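Hypothetical protein (Mus musculus, PDB 1VKB) probably acts as a gamma-glutamylamine cyclotransferase, releasing 5-oxoproline from gamma-glutamyl amines. Local coordinates at residues 105-109 and 120-124; 31-37 and 85-90; 53-57 and 139-145; 21-25 and 77-81. Where two conformers were deposited one is given. Residue numbers count along the deposited sequence, not the author numbering.

Overall arrangement
From the N terminus, three loops open before any closes. Residues 21-25, 31-37 and 53-57 start contacts 4, 2 and 3, and the chain then returns along strand 76-82 to close contact 4 at 77-81. Helix 84-93 follows and closes contact 2 at 85-90, so contacts 4 and 2 cross; they touch through Leu22, Met32 and Tyr80. Contact 1, between 105-109 and 120-124, lies wholly inside the loop of contact 3, which closes last at 139-145 and crosses both contact 4 and contact 2. Ile79 packs contact 4 onto the strands of contact 1, whereas Lys23 NZ reaches Tyr145 O, 2.7 Å away, to join contact 4 to contact 3.

Contact 1. Residues 105-109 and 120-124; sequences LQVQV and DSVQC
Two neighbouring strands of the curled sheet run antiparallel here, their axes 4.5 Å apart and strongly twisted, at 144°. Extended backbones pair Leu105 with Cys124 and Val107 with Val122 as hydrogen-bonded pairs: Leu105 N to Cys124 O 2.8 Å, Cys124 N to Leu105 O 2.9 Å, Val107 N to Val122 O 2.9 Å and Val122 N to Val107 O 2.8 Å. Val109 N to Asp120 O, 3.0 Å, adds a last rung. Short side chains, valines and a cysteine, mesh on one face. Val122 (p) sets CG1 in the notch between Val107 CB (4.2 Å) and Val109 CG2 (4.0 Å), and Val107 (t) pushes CG2 to 3.9 Å from Cys124 SG. The other face, with Gln106, Gln108, Ser121 and Gln123, is polar, as suits solvent: fully extended Gln106 brings NE2 to 3.0 Å from Ser121 OG in a hydrogen bond. The valine face packs on Phe17 of strand 14-18 and Ile79 of strand 76-82, while Gln106 and Gln108 bond through their backbones to Val49 and Cys47.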
loop_
_atom_site.group_PDB
_atom_site.type_symbol
_atom_site.label_atom_id
_atom_site.label_comp_id
_atom_site.label_asym_id
_atom_site.label_seq_id
_atom_site.Cartn_x
_atom_site.Cartn_y
_atom_site.Cartn_z
ATOM N N LEU A 105 -5.176 4.631 8.860
ATOM C CA LEU A 105 -6.377 5.058 8.163
ATOM C C LEU A 105 -7.525 4.075 8.406
ATOM O O LEU A 105 -7.305 2.900 8.659
ATOM C CB LEU A 105 -6.126 5.120 6.642
ATOM C CG LEU A 105 -5.067 6.027 6.028
ATOM C CD1 LEU A 105 -5.054 5.805 4.489
ATOM C CD2 LEU A 105 -5.366 7.493 6.390
ATOM N N GLN A 106 -8.751 4.566 8.285
ATOM C CA GLN A 106 -9.934 3.717 8.372
ATOM C C GLN A 106 -10.162 3.058 7.025
ATOM O O GLN A 106 -10.214 3.736 5.995
ATOM C CB GLN A 106 -11.167 4.530 8.730
ATOM C CG GLN A 106 -12.377 3.719 8.996
ATOM C CD GLN A 106 -13.590 4.607 9.302
ATOM O OE1 GLN A 106 -13.517 5.838 9.176
ATOM N NE2 GLN A 106 -14.701 3.989 9.680
ATOM N N VAL A 107 -10.387 1.738 7.072
ATOM C CA VAL A 107 -10.586 0.896 5.880
ATOM C C VAL A 107 -11.934 0.192 5.983
ATOM O O VAL A 107 -12.263 -0.451 6.974
ATOM C CB VAL A 107 -9.439 -0.123 5.709
ATOM C CG1 VAL A 107 -9.720 -1.104 4.590
ATOM C CG2 VAL A 107 -8.078 0.594 5.515
ATOM N N GLN A 108 -12.768 0.434 4.998
ATOM C CA GLN A 108 -14.027 -0.264 4.876
ATOM C C GLN A 108 -13.733 -1.735 4.462
ATOM O O GLN A 108 -12.993 -2.010 3.479
ATOM C CB GLN A 108 -14.900 0.436 3.840
ATOM C CG GLN A 108 -16.233 -0.277 3.601
ATOM C CD GLN A 108 -17.014 0.281 2.423
ATOM O OE1 GLN A 108 -16.473 0.989 1.563
ATOM N NE2 GLN A 108 -18.298 -0.048 2.381
ATOM N N VAL A 109 -14.317 -2.673 5.201
ATOM C CA VAL A 109 -14.119 -4.095 4.944
ATOM C C VAL A 109 -15.063 -4.529 3.818
ATOM O O VAL A 109 -16.286 -4.358 3.918
ATOM C CB VAL A 109 -14.380 -4.899 6.201
ATOM C CG1 VAL A 109 -14.328 -6.408 5.913
ATOM C CG2 VAL A 109 -13.381 -4.484 7.289
ATOM N N ASP A 120 -17.818 -3.116 10.067
ATOM C CA ASP A 120 -17.868 -2.408 8.800
ATOM C C ASP A 120 -16.501 -1.873 8.406
ATOM O O ASP A 120 -16.231 -1.693 7.222
ATOM C CB ASP A 120 -18.804 -1.203 8.879
ATOM C CG ASP A 120 -20.278 -1.593 8.956
ATOM O OD1 ASP A 120 -20.612 -2.797 8.780
ATOM O OD2 ASP A 120 -21.165 -0.728 9.179
ATOM N N SER A 121 -15.668 -1.529 9.389
ATOM C CA SER A 121 -14.360 -0.962 9.044
ATOM C C SER A 121 -13.309 -1.350 10.034
ATOM O O SER A 121 -13.623 -1.778 11.147
ATOM C CB SER A 121 -14.439 0.550 8.984
ATOM O OG SER A 121 -14.800 1.070 10.228
ATOM N N VAL A 122 -12.048 -1.163 9.646
ATOM C CA VAL A 122 -10.949 -1.501 10.526
ATOM C C VAL A 122 -9.884 -0.431 10.379
ATOM O O VAL A 122 -9.637 0.039 9.283
ATOM C CB VAL A 122 -10.394 -2.891 10.181
ATOM C CG1 VAL A 122 -9.969 -2.967 8.803
ATOM C CG2 VAL A 122 -9.206 -3.266 11.101
ATOM N N GLN A 123 -9.245 -0.059 11.482
ATOM C CA GLN A 123 -8.116 0.881 11.372
ATOM C C GLN A 123 -6.869 0.103 10.986
ATOM O O GLN A 123 -6.527 -0.893 11.629
ATOM C CB GLN A 123 -7.841 1.612 12.699
ATOM C CG GLN A 123 -6.950 2.850 12.518
ATOM C CD GLN A 123 -7.764 4.094 12.083
ATOM O OE1 GLN A 123 -8.971 4.015 11.939
ATOM N NE2 GLN A 123 -7.093 5.221 11.915
ATOM N N CYS A 124 -6.130 0.589 9.975
ATOM C CA CYS A 124 -4.969 -0.096 9.456
ATOM C C CYS A 124 -3.863 0.921 9.216
ATOM O O CYS A 124 -4.148 2.038 8.812
ATOM C CB CYS A 124 -5.273 -0.681 8.087
ATOM S SG CYS A 124 -6.547 -1.956 8.048
#

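Contact 2. Residues 31-37 and 85-90; sequences VMLDHSH and QMLRFL
His37, Phe89 and Met86 give up most of the surface buried where the turn after the short helix 30-33 lies against helix 84-93. Residues 31-33 form a weakly bonded helical turn; Asp34, extended, makes an Asx turn in which OD1 accepts from Ser36 N at 3.1 Å, and a 3-10 segment brings His37 CA to 5.3 Å from Met86 CA. The His37 ring (chi1 m) is held by its own segment, ND1 donating to Val31 O at 2.8 Å, and so lies flat on Phe89 (chi1 t): a face-to-face stack with centroids 3.6 Å apart and planes at 8°. Val31 CB packs 3.8 Å from Phe89 CE2. Met86, flexible and with rotamer t, p, p, curls CE back into the turn, 3.7 Å from both His37 CB and Met32 O and 3.9 Å from Val31 O. His37 O also receives a CA-H...O contact from Met86 CA at 3.1 Å. Deeper in, Met32 CE meets Leu90 CD1 at 4.2 Å, and both residues reach Leu22 and Ile16. Met86 N is bonded to Asp83 OD1 and His37 ND1 to Val31 O, each within its own side of the contact; what joins the two segments is ring stacking and van der Waals packing, in which fit of shape counts for more than charge.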
loop_
_atom_site.group_PDB
_atom_site.type_symbol
_atom_site.label_atom_id
_atom_site.label_comp_id
_atom_site.label_asym_id
_atom_site.label_seq_id
_atom_site.Cartn_x
_atom_site.Cartn_y
_atom_site.Cartn_z
ATOM N N VAL A 31 7.884 -10.545 -0.221
ATOM C CA VAL A 31 8.523 -10.098 1.027
ATOM C C VAL A 31 7.615 -10.311 2.230
ATOM O O VAL A 31 8.107 -10.471 3.339
ATOM C CB VAL A 31 9.008 -8.617 0.996
ATOM C CG1 VAL A 31 9.991 -8.389 -0.135
ATOM C CG2 VAL A 31 7.850 -7.673 0.922
ATOM N N MET A 32 6.299 -10.330 2.010
ATOM C CA MET A 32 5.342 -10.604 3.075
ATOM C C MET A 32 5.252 -12.102 3.412
ATOM O O MET A 32 4.775 -12.462 4.499
ATOM C CB MET A 32 3.964 -10.087 2.702
ATOM C CG MET A 32 3.926 -8.564 2.531
ATOM S SD MET A 32 2.222 -8.011 2.339
ATOM C CE MET A 32 1.961 -7.690 4.069
ATOM N N LEU A 33 5.659 -12.960 2.474
ATOM C CA LEU A 33 5.632 -14.424 2.660
ATOM C C LEU A 33 6.938 -14.987 3.190
ATOM O O LEU A 33 7.026 -16.152 3.516
ATOM C CB LEU A 33 5.364 -15.085 1.322
ATOM C CG LEU A 33 4.048 -14.768 0.602
ATOM C CD1 LEU A 33 3.994 -15.507 -0.717
ATOM C CD2 LEU A 33 2.907 -15.133 1.490
ATOM N N ASP A 34 7.972 -14.162 3.239
ATOM C CA ASP A 34 9.275 -14.570 3.731
ATOM C C ASP A 34 9.305 -14.473 5.247
ATOM O O ASP A 34 9.366 -13.399 5.822
ATOM C CB ASP A 34 10.347 -13.677 3.065
ATOM C CG ASP A 34 11.748 -14.191 3.254
ATOM O OD1 ASP A 34 12.022 -14.822 4.307
ATOM O OD2 ASP A 34 12.641 -13.999 2.393
ATOM N N HIS A 35 9.289 -15.629 5.921
ATOM C CA HIS A 35 9.187 -15.652 7.371
ATOM C C HIS A 35 10.411 -15.105 8.073
ATOM O O HIS A 35 10.346 -14.832 9.243
ATOM C CB HIS A 35 8.966 -17.087 7.889
ATOM C CG HIS A 35 7.634 -17.659 7.539
ATOM N ND1 HIS A 35 7.068 -17.522 6.290
ATOM C CD2 HIS A 35 6.770 -18.408 8.265
ATOM C CE1 HIS A 35 5.902 -18.144 6.266
ATOM N NE2 HIS A 35 5.700 -18.694 7.451
ATOM N N SER A 36 11.525 -14.912 7.370
ATOM C CA SER A 36 12.664 -14.241 7.988
ATOM C C SER A 36 12.346 -12.761 8.296
ATOM O O SER A 36 13.092 -12.098 9.039
ATOM C CB SER A 36 13.925 -14.331 7.101
ATOM O OG SER A 36 13.766 -13.601 5.891
ATOM N N HIS A 37 11.241 -12.249 7.753
ATOM C CA HIS A 37 10.829 -10.847 8.007
ATOM C C HIS A 37 9.782 -10.729 9.086
ATOM O O HIS A 37 9.479 -9.623 9.490
ATOM C CB HIS A 37 10.233 -10.222 6.753
ATOM C CG HIS A 37 11.180 -10.204 5.601
ATOM N ND1 HIS A 37 10.751 -10.237 4.291
ATOM C CD2 HIS A 37 12.527 -10.105 5.564
ATOM C CE1 HIS A 37 11.807 -10.219 3.496
ATOM N NE2 HIS A 37 12.896 -10.144 4.241
ATOM N N GLN A 85 7.833 -7.356 14.089
ATOM C CA GLN A 85 9.038 -7.564 13.250
ATOM C C GLN A 85 8.721 -7.251 11.806
ATOM O O GLN A 85 9.494 -6.600 11.112
ATOM C CB GLN A 85 9.528 -9.000 13.343
ATOM C CG GLN A 85 10.802 -9.279 12.508
ATOM C CD GLN A 85 11.246 -10.741 12.540
ATOM O OE1 GLN A 85 10.607 -11.598 13.170
ATOM N NE2 GLN A 85 12.357 -11.029 11.842
ATOM N N MET A 86 7.611 -7.785 11.323
ATOM C CA MET A 86 7.169 -7.538 9.952
ATOM C C MET A 86 6.851 -6.055 9.756
ATOM O O MET A 86 7.166 -5.489 8.716
ATOM C CB MET A 86 5.935 -8.373 9.637
ATOM C CG MET A 86 5.354 -8.134 8.231
ATOM S SD MET A 86 6.466 -8.506 6.848
ATOM C CE MET A 86 6.493 -10.287 6.917
ATOM N N LEU A 87 6.185 -5.435 10.720
ATOM C CA LEU A 87 5.910 -3.986 10.607
ATOM C C LEU A 87 7.197 -3.168 10.452
ATOM O O LEU A 87 7.298 -2.242 9.583
ATOM C CB LEU A 87 5.085 -3.495 11.818
ATOM C CG LEU A 87 4.494 -2.102 11.736
ATOM C CD1 LEU A 87 3.535 -1.987 10.550
ATOM C CD2 LEU A 87 3.785 -1.799 13.077
ATOM N N ARG A 88 8.184 -3.467 11.292
ATOM C CA ARG A 88 9.459 -2.744 11.163
ATOM C C ARG A 88 10.189 -3.095 9.844
ATOM O O ARG A 88 10.907 -2.267 9.272
ATOM C CB ARG A 88 10.350 -3.035 12.338
ATOM C CG ARG A 88 9.802 -2.453 13.627
ATOM C CD ARG A 88 10.595 -2.780 14.861
ATOM N NE ARG A 88 12.049 -2.794 14.658
ATOM C CZ ARG A 88 12.835 -1.732 14.663
ATOM N NH1 ARG A 88 12.353 -0.515 14.842
ATOM N NH2 ARG A 88 14.135 -1.884 14.474
ATOM N N PHE A 89 10.047 -4.325 9.394
ATOM C CA PHE A 89 10.670 -4.729 8.087
ATOM C C PHE A 89 10.046 -3.895 6.957
ATOM O O PHE A 89 10.769 -3.360 6.110
ATOM C CB PHE A 89 10.539 -6.214 7.785
ATOM C CG PHE A 89 10.842 -6.510 6.348
ATOM C CD1 PHE A 89 12.146 -6.598 5.922
ATOM C CD2 PHE A 89 9.830 -6.535 5.417
ATOM C CE1 PHE A 89 12.439 -6.796 4.557
ATOM C CE2 PHE A 89 10.109 -6.717 4.086
ATOM C CZ PHE A 89 11.416 -6.843 3.663
ATOM N N LEU A 90 8.715 -3.796 6.946
ATOM C CA LEU A 90 8.016 -3.053 5.921
ATOM C C LEU A 90 8.356 -1.567 5.971
ATOM O O LEU A 90 8.478 -0.917 4.906
ATOM C CB LEU A 90 6.511 -3.307 5.977
ATOM C CG LEU A 90 6.042 -4.712 5.634
ATOM C CD1 LEU A 90 4.553 -4.928 5.846
ATOM C CD2 LEU A 90 6.455 -5.123 4.182
#

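Contact 3. Residues 53-57 and 139-145; sequences PLVIA and LPYHESY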
loop_
_atom_site.group_PDB
_atom_site.type_symbol
_atom_site.label_atom_id
_atom_site.label_comp_id
_atom_site.label_asym_id
_atom_site.label_seq_id
_atom_site.Cartn_x
_atom_site.Cartn_y
_atom_site.Cartn_z
ATOM N N PRO A 53 -5.496 10.198 -3.826
ATOM C CA PRO A 53 -4.911 9.874 -5.124
ATOM C C PRO A 53 -3.958 8.705 -5.056
ATOM O O PRO A 53 -3.071 8.673 -4.188
ATOM C CB PRO A 53 -4.154 11.170 -5.518
ATOM C CG PRO A 53 -4.664 12.206 -4.601
ATOM C CD PRO A 53 -4.956 11.467 -3.312
ATOM N N LEU A 54 -4.094 7.762 -5.992
ATOM C CA LEU A 54 -3.153 6.663 -6.155
ATOM C C LEU A 54 -2.556 6.792 -7.517
ATOM O O LEU A 54 -3.288 6.712 -8.521
ATOM C CB LEU A 54 -3.860 5.317 -6.019
ATOM C CG LEU A 54 -3.111 4.052 -6.358
ATOM C CD1 LEU A 54 -1.820 3.984 -5.484
ATOM C CD2 LEU A 54 -3.972 2.785 -6.264
ATOM N N VAL A 55 -1.251 7.013 -7.564
ATOM C CA VAL A 55 -0.571 7.262 -8.818
ATOM C C VAL A 55 0.556 6.244 -9.006
ATOM O O VAL A 55 1.147 5.765 -8.060
ATOM C CB VAL A 55 0.012 8.711 -8.908
ATOM C CG1 VAL A 55 -1.085 9.776 -8.860
ATOM C CG2 VAL A 55 1.036 9.002 -7.810
ATOM N N ILE A 56 0.849 5.964 -10.267
ATOM C CA ILE A 56 1.963 5.117 -10.652
ATOM C C ILE A 56 2.997 6.041 -11.239
ATOM O O ILE A 56 2.782 6.665 -12.304
ATOM C CB ILE A 56 1.503 4.058 -11.661
ATOM C CG1 ILE A 56 0.459 3.120 -11.043
ATOM C CG2 ILE A 56 2.689 3.233 -12.082
ATOM C CD1 ILE A 56 -0.197 2.200 -12.054
ATOM N N ALA A 57 4.110 6.181 -10.537
ATOM C CA ALA A 57 4.974 7.316 -10.800
ATOM C C ALA A 57 6.444 7.033 -10.573
ATOM O O ALA A 57 6.832 6.150 -9.798
ATOM C CB ALA A 57 4.527 8.503 -9.948
ATOM N N LEU A 139 -0.905 13.031 -12.728
ATOM C CA LEU A 139 -0.961 11.667 -13.266
ATOM C C LEU A 139 -2.353 11.088 -12.985
ATOM O O LEU A 139 -3.106 11.628 -12.162
ATOM C CB LEU A 139 0.095 10.785 -12.622
ATOM C CG LEU A 139 1.525 11.112 -12.998
ATOM C CD1 LEU A 139 2.461 10.320 -12.104
ATOM C CD2 LEU A 139 1.775 10.784 -14.466
ATOM N N PRO A 140 -2.711 10.003 -13.670
ATOM C CA PRO A 140 -4.020 9.423 -13.469
ATOM C C PRO A 140 -4.200 8.943 -12.024
ATOM O O PRO A 140 -3.275 8.399 -11.468
ATOM C CB PRO A 140 -4.014 8.235 -14.424
ATOM C CG PRO A 140 -3.070 8.626 -15.508
ATOM C CD PRO A 140 -1.964 9.325 -14.743
ATOM N N TYR A 141 -5.389 9.122 -11.460
ATOM C CA TYR A 141 -5.697 8.646 -10.105
ATOM C C TYR A 141 -6.478 7.367 -10.147
ATOM O O TYR A 141 -7.589 7.333 -10.662
ATOM C CB TYR A 141 -6.493 9.675 -9.301
ATOM C CG TYR A 141 -5.807 11.006 -9.048
ATOM C CD1 TYR A 141 -4.448 11.219 -9.302
ATOM C CD2 TYR A 141 -6.536 12.073 -8.547
ATOM C CE1 TYR A 141 -3.863 12.466 -9.046
ATOM C CE2 TYR A 141 -5.950 13.314 -8.297
ATOM C CZ TYR A 141 -4.624 13.500 -8.528
ATOM O OH TYR A 141 -4.066 14.757 -8.313
ATOM N N HIS A 142 -5.869 6.321 -9.598
ATOM C CA HIS A 142 -6.351 4.954 -9.707
ATOM C C HIS A 142 -7.207 4.571 -8.536
ATOM O O HIS A 142 -6.963 4.978 -7.404
ATOM C CB HIS A 142 -5.152 3.999 -9.748
ATOM C CG HIS A 142 -4.393 4.042 -11.039
ATOM N ND1 HIS A 142 -4.733 3.268 -12.118
ATOM C CD2 HIS A 142 -3.381 4.832 -11.447
ATOM C CE1 HIS A 142 -3.930 3.551 -13.129
ATOM N NE2 HIS A 142 -3.110 4.511 -12.753
ATOM N N GLU A 143 -8.184 3.723 -8.796
ATOM C CA GLU A 143 -8.959 3.106 -7.712
ATOM C C GLU A 143 -8.206 1.903 -7.160
ATOM O O GLU A 143 -8.313 1.563 -5.968
ATOM C CB GLU A 143 -10.333 2.694 -8.228
ATOM C CG GLU A 143 -11.211 3.906 -8.527
ATOM C CD GLU A 143 -12.526 3.551 -9.228
ATOM O OE1 GLU A 143 -12.801 2.353 -9.431
ATOM O OE2 GLU A 143 -13.256 4.501 -9.573
ATOM N N SER A 144 -7.468 1.224 -8.033
ATOM C CA SER A 144 -6.712 0.047 -7.639
ATOM C C SER A 144 -5.436 -0.046 -8.455
ATOM O O SER A 144 -5.365 0.488 -9.578
ATOM C CB SER A 144 -7.531 -1.239 -7.761
ATOM O OG SER A 144 -7.838 -1.580 -9.076
ATOM N N TYR A 145 -4.471 -0.780 -7.906
ATOM C CA TYR A 145 -3.177 -0.994 -8.556
ATOM C C TYR A 145 -2.994 -2.427 -9.072
ATOM O O TYR A 145 -3.182 -3.404 -8.332
ATOM C CB TYR A 145 -2.049 -0.723 -7.574
ATOM C CG TYR A 145 -0.680 -1.048 -8.140
ATOM C CD1 TYR A 145 -0.097 -0.248 -9.079
ATOM C CD2 TYR A 145 0.017 -2.199 -7.721
ATOM C CE1 TYR A 145 1.203 -0.578 -9.638
ATOM C CE2 TYR A 145 1.260 -2.503 -8.216
ATOM C CZ TYR A 145 1.846 -1.713 -9.183
ATOM O OH TYR A 145 3.085 -2.046 -9.658
HETATM O O HOH W 1 -7.034 7.584 -6.508
HETATM O O HOH W 2 -1.135 6.934 -12.106
#
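Leu139 begins the passage of this irregular segment alongside strand 54-57, its CB pointing at the strand and its CD1 lying 3.5 Å from Ala57 CB; the small alanine lets the leucine methyl come this close. Pro140 has no amide hydrogen to offer, but its carbonyl is used: water 2 donates to Pro140 O (2.7 Å) and accepts from Ile56 N (2.9 Å). Tyr141 lays its ring over Pro53, whose CB is 3.6 Å from the ring centroid and only 5° off the normal, a CH-pi contact, while Val55 CG1 packs 3.7 Å from Tyr141 CD1. At His142 the backbones meet directly. His142 N donates to Leu54 O at 2.8 Å, and water 1 completes the pair by accepting from Leu54 N (3.0 Å) and donating to His142 O (2.8 Å). The His142 ring takes Ile56 CD1 over its face, 4.1 Å from the centroid, and also meets His151. Beyond Glu143 the chain wraps round the leucine: Leu54 CD2 is 3.9 Å from Ser144 C and 4.2 Å from Tyr145 CB. Tyr145 ends the walk with CD1 3.9 Å from Ile56 CD1. Around Pro140-His142 the pairing locally resembles an antiparallel one, on the side of 54-57 away from strand 62-66, with one direct bond and two water bridges; apolar side chains supply most of the adhesion.

Contact 4. Residues 21-25 and 77-81; sequences TLKRG and GEIYE. With FMT (formic acid), chain D; FMT (formic acid), chain C.
The Tyr-Gly-Thr-Leu signature of the gamma-glutamyl cyclotransferase fold, whose loop helps to line the substrate cavity in relatives, runs into residues 21-25, and here it is moored to strand 77-81. Thr21 and Leu22 have helix-like backbone angles, Lys23 and Arg24 are extended (psi 155° and 133°), and Gly25 turns with phi 79°. A formic acid (chain C), probably from the crystallisation liquor, accepts from Leu22 N through O2 at 3.3 Å, consistent with a loop whose amides can hold a carboxylate. Lys23 CA lies 6.5 Å from Glu78 CA. Its side chain (m, t, m, t) passes Gly77, with CD 4.1 Å from Gly77 CA, and NZ goes on to bond Tyr145 O. Glu78, pointing at the loop with rotamer m, t, is the anchor: OE1 accepts from Arg24 N at 2.9 Å and from Tyr80 OH at 2.8 Å. Tyr80 OH also sits 3.4 Å from Arg24 CG. The almost straight Arg24 (m, t, t, t) makes a cation-pi contact with Phe42 and grips a second formic acid (chain D), NE to O2 2.8 Å and NH2 to O1 3.1 Å. The other oxygen of Glu78 is served by solvent: water 3 donates to Glu78 OE2 at 2.6 Å and to Arg24 O at 2.7 Å.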
loop_
_atom_site.group_PDB
_atom_site.type_symbol
_atom_site.label_atom_id
_atom_site.label_comp_id
_atom_site.label_asym_id
_atom_site.label_seq_id
_atom_site.Cartn_x
_atom_site.Cartn_y
_atom_site.Cartn_z
ATOM N N THR A 21 2.446 -2.828 -4.639
ATOM C CA THR A 21 3.258 -4.002 -5.062
ATOM C C THR A 21 3.279 -5.100 -4.009
ATOM O O THR A 21 3.722 -6.218 -4.282
ATOM C CB THR A 21 4.707 -3.626 -5.410
ATOM O OG1 THR A 21 5.413 -3.212 -4.233
ATOM C CG2 THR A 21 4.760 -2.477 -6.352
ATOM N N LEU A 22 2.856 -4.761 -2.794
ATOM C CA LEU A 22 2.760 -5.730 -1.690
ATOM C C LEU A 22 1.550 -6.655 -1.691
ATOM O O LEU A 22 1.556 -7.663 -0.981
ATOM C CB LEU A 22 2.889 -5.043 -0.321
ATOM C CG LEU A 22 4.232 -4.361 -0.063
ATOM C CD1 LEU A 22 4.137 -3.507 1.202
ATOM C CD2 LEU A 22 5.352 -5.333 0.071
ATOM N N LYS A 23 0.525 -6.338 -2.475
ATOM C CA LYS A 23 -0.659 -7.161 -2.586
ATOM C C LYS A 23 -0.378 -8.550 -3.164
ATOM O O LYS A 23 0.558 -8.740 -3.957
ATOM C CB LYS A 23 -1.698 -6.506 -3.493
ATOM C CG LYS A 23 -2.347 -5.217 -2.968
ATOM C CD LYS A 23 -3.609 -4.835 -3.809
ATOM C CE LYS A 23 -3.279 -4.577 -5.280
ATOM N NZ LYS A 23 -4.517 -4.173 -6.055
ATOM N N ARG A 24 -1.252 -9.502 -2.828
ATOM C CA ARG A 24 -1.256 -10.813 -3.486
ATOM C C ARG A 24 -1.219 -10.623 -4.976
ATOM O O ARG A 24 -1.909 -9.776 -5.527
ATOM C CB ARG A 24 -2.491 -11.621 -3.119
ATOM C CG ARG A 24 -2.426 -12.208 -1.720
ATOM C CD ARG A 24 -3.625 -13.032 -1.364
ATOM N NE ARG A 24 -3.352 -13.838 -0.173
ATOM C CZ ARG A 24 -4.238 -14.688 0.338
ATOM N NH1 ARG A 24 -5.436 -14.804 -0.210
ATOM N NH2 ARG A 24 -3.941 -15.393 1.408
ATOM N N GLY A 25 -0.353 -11.373 -5.628
ATOM C CA GLY A 25 -0.273 -11.315 -7.061
ATOM C C GLY A 25 0.465 -10.150 -7.636
ATOM O O GLY A 25 0.532 -10.011 -8.878
ATOM N N GLY A 77 -7.626 -2.552 -1.634
ATOM C CA GLY A 77 -6.416 -3.243 -1.234
ATOM C C GLY A 77 -6.758 -4.372 -0.314
ATOM O O GLY A 77 -7.908 -4.842 -0.251
ATOM N N GLU A 78 -5.725 -4.826 0.370
ATOM C CA GLU A 78 -5.819 -6.015 1.179
ATOM C C GLU A 78 -5.430 -5.691 2.613
ATOM O O GLU A 78 -4.477 -4.966 2.883
ATOM C CB GLU A 78 -4.929 -7.108 0.624
ATOM C CG GLU A 78 -5.406 -7.605 -0.740
ATOM C CD GLU A 78 -4.438 -8.532 -1.396
ATOM O OE1 GLU A 78 -3.265 -8.649 -0.957
ATOM O OE2 GLU A 78 -4.869 -9.124 -2.375
ATOM N N ILE A 79 -6.165 -6.301 3.522
ATOM C CA ILE A 79 -5.892 -6.204 4.969
ATOM C C ILE A 79 -5.111 -7.406 5.460
ATOM O O ILE A 79 -5.508 -8.556 5.225
ATOM C CB ILE A 79 -7.198 -6.068 5.734
ATOM C CG1 ILE A 79 -8.030 -4.880 5.193
ATOM C CG2 ILE A 79 -6.936 -5.943 7.218
ATOM C CD1 ILE A 79 -9.461 -4.890 5.681
ATOM N N TYR A 80 -4.005 -7.130 6.164
ATOM C CA TYR A 80 -3.207 -8.177 6.824
ATOM C C TYR A 80 -3.089 -7.886 8.285
ATOM O O TYR A 80 -3.100 -6.731 8.686
ATOM C CB TYR A 80 -1.768 -8.245 6.247
ATOM C CG TYR A 80 -1.754 -8.783 4.849
ATOM C CD1 TYR A 80 -2.122 -7.975 3.790
ATOM C CD2 TYR A 80 -1.371 -10.085 4.590
ATOM C CE1 TYR A 80 -2.142 -8.458 2.495
ATOM C CE2 TYR A 80 -1.404 -10.591 3.294
ATOM C CZ TYR A 80 -1.791 -9.754 2.256
ATOM O OH TYR A 80 -1.859 -10.216 0.963
ATOM N N GLU A 81 -2.937 -8.928 9.085
ATOM C CA GLU A 81 -2.510 -8.756 10.468
ATOM C C GLU A 81 -1.037 -9.151 10.522
ATOM O O GLU A 81 -0.692 -10.275 10.116
ATOM C CB GLU A 81 -3.378 -9.584 11.422
ATOM C CG GLU A 81 -3.086 -9.240 12.852
ATOM C CD GLU A 81 -4.012 -9.903 13.861
ATOM O OE1 GLU A 81 -4.327 -11.092 13.696
ATOM O OE2 GLU A 81 -4.399 -9.233 14.836
HETATM C C FMT D . -0.436 -14.076 1.785
HETATM O O1 FMT D . -1.102 -14.755 2.561
HETATM O O2 FMT D . -0.641 -14.094 0.588
HETATM C C FMT C . 1.766 -1.004 -0.647
HETATM O O1 FMT C . 0.696 -0.808 -0.031
HETATM O O2 FMT C . 2.038 -1.896 -1.493
HETATM O O HOH W 3 -4.343 -8.896 -4.865
#